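Local structure of ferritin (Pseudo-nitzschia multiseries, 3E6S) at the interface of chains A and B. The protein probably oxidises ferrous iron with dioxygen as a ferroxidase and stores the ferric product in a soluble, non-toxic form inside its 24-subunit cage. Sequence-based numbering; all coordinates share one arbitrary frame. Chains: chain A/B, Ferritin.

The interface of chains A and B. Residues chain A 20, 46-47, 50; chain B 20, 46-47, 50.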
loop_
_atom_site.group_PDB
_atom_site.type_symbol
_atom_site.label_atom_id
_atom_site.label_comp_id
_atom_site.label_asym_id
_atom_site.label_seq_id
_atom_site.Cartn_x
_atom_site.Cartn_y
_atom_site.Cartn_z
ATOM N N SER A 20 -32.656 36.223 10.207
ATOM C CA SER A 20 -32.846 34.779 10.134
ATOM C C SER A 20 -34.305 34.385 9.840
ATOM O O SER A 20 -34.571 33.484 9.017
ATOM C CB SER A 20 -32.390 34.108 11.450
ATOM O OG SER A 20 -32.361 32.702 11.264
ATOM N N SER A 46 -30.782 31.773 6.346
ATOM C CA SER A 46 -31.453 31.780 7.657
ATOM C C SER A 46 -30.539 31.154 8.724
ATOM O O SER A 46 -30.397 31.693 9.837
ATOM C CB SER A 46 -32.799 31.031 7.579
ATOM O OG SER A 46 -33.420 30.979 8.860
ATOM N N ALA A 47 -29.909 30.027 8.392
ATOM C CA ALA A 47 -28.963 29.379 9.290
ATOM C C ALA A 47 -27.749 30.245 9.556
ATOM O O ALA A 47 -27.297 30.357 10.700
ATOM C CB ALA A 47 -28.513 28.035 8.707
ATOM N N ARG A 50 -28.490 33.305 11.779
ATOM C CA ARG A 50 -28.519 32.809 13.159
ATOM C C ARG A 50 -27.092 32.592 13.688
ATOM O O ARG A 50 -26.777 32.976 14.831
ATOM C CB ARG A 50 -29.326 31.511 13.249
ATOM C CG ARG A 50 -29.235 30.909 14.660
ATOM C CD ARG A 50 -30.401 29.932 14.939
ATOM N NE ARG A 50 -30.335 29.425 16.332
ATOM C CZ ARG A 50 -29.456 28.496 16.717
ATOM N NH1 ARG A 50 -28.583 27.980 15.845
ATOM N NH2 ARG A 50 -29.418 28.096 17.962
ATOM N N SER B 20 -36.009 26.990 21.428
ATOM C CA SER B 20 -34.663 27.372 20.976
ATOM C C SER B 20 -34.129 28.639 21.700
ATOM O O SER B 20 -32.980 28.663 22.174
ATOM C CB SER B 20 -34.645 27.587 19.444
ATOM O OG SER B 20 -33.308 27.702 19.004
ATOM N N SER B 46 -30.359 24.381 21.830
ATOM C CA SER B 46 -30.891 25.524 21.098
ATOM C C SER B 46 -30.873 25.261 19.577
ATOM O O SER B 46 -31.873 25.521 18.897
ATOM C CB SER B 46 -30.113 26.804 21.417
ATOM O OG SER B 46 -30.703 27.915 20.725
ATOM N N ALA B 47 -29.774 24.718 19.062
ATOM C CA ALA B 47 -29.691 24.430 17.625
ATOM C C ALA B 47 -30.646 23.314 17.231
ATOM O O ALA B 47 -31.311 23.396 16.169
ATOM C CB ALA B 47 -28.237 24.065 17.217
ATOM N N ARG B 50 -34.354 24.445 17.130
ATOM C CA ARG B 50 -34.557 25.153 15.857
ATOM C C ARG B 50 -34.730 24.169 14.667
ATOM O O ARG B 50 -35.634 24.345 13.823
ATOM C CB ARG B 50 -33.402 26.130 15.590
ATOM C CG ARG B 50 -33.587 26.865 14.263
ATOM C CD ARG B 50 -32.603 28.014 14.081
ATOM N NE ARG B 50 -32.808 28.618 12.762
ATOM C CZ ARG B 50 -32.200 28.175 11.659
ATOM N NH1 ARG B 50 -31.341 27.154 11.732
ATOM N NH2 ARG B 50 -32.477 28.732 10.489
HETATM O O HOH W 1 -34.745 30.803 12.005
HETATM O O HOH W 2 -31.940 30.551 18.776
#
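A:Arg50 and B:Arg50 run side by side in opposite directions across the two-fold axis, each reaching from its helix 36-62 into the partner subunit. This patch is part of the two-fold subunit interface of the 24-meric ferritin shell, with helices 3-32 and 36-62 of each four-helix bundle supplying the residues. In both arginines CG lies anti to the backbone N (chi1 174° in A:Arg50, with the twin alike) and the chain stays extended to NE, which carries the guanidinium past the axis to the partner's serines. The two guanidinium planes are nearly parallel, 8° apart, but offset along the chains: A:Arg50 NE and B:Arg50 NE remain 4.4 Å apart, and the close approach of the two CD atoms is doubtful. Bringing like charges this near probably costs some energy, which the polar groups at both ends may help to offset.

Direct polar contacts across the axis are weak hydrogen bonds. B:Arg50 NH2 donates to the hydroxyl A:Ser46 OG at 2.9 Å, the oxygen lying at the edge of the guanidinium and in its plane; the twin runs from A:Arg50 NH2 to B:Ser46 OG, and both bonds are bent. Each NH2 also lies near the backbone N of the partner's Ala47, and NH1 flanks that alanine's CA.

Water bridges each end. A:Arg50 NE meets water 2 at 3.1 Å in a nearly straight bond (166° at H), and this water reaches B:Ser20 OG; water 1 similarly links B:Arg50 NE to A:Ser20 OG.

Behind the arginine, paired serines tie the two helices of each subunit together and probably orient the accepting hydroxyl. A:Ser46 OG donates to the backbone carbonyl A:Ser20 O, approaching from above the carbonyl plane. In return A:Ser20 OG donates to A:Ser46 O, at 2.6 Å; the hydroxyls A:Ser20 OG and A:Ser46 OG lie 3.1 Å apart, a possible bond of undecided direction that would have to replace one of those to the carbonyls.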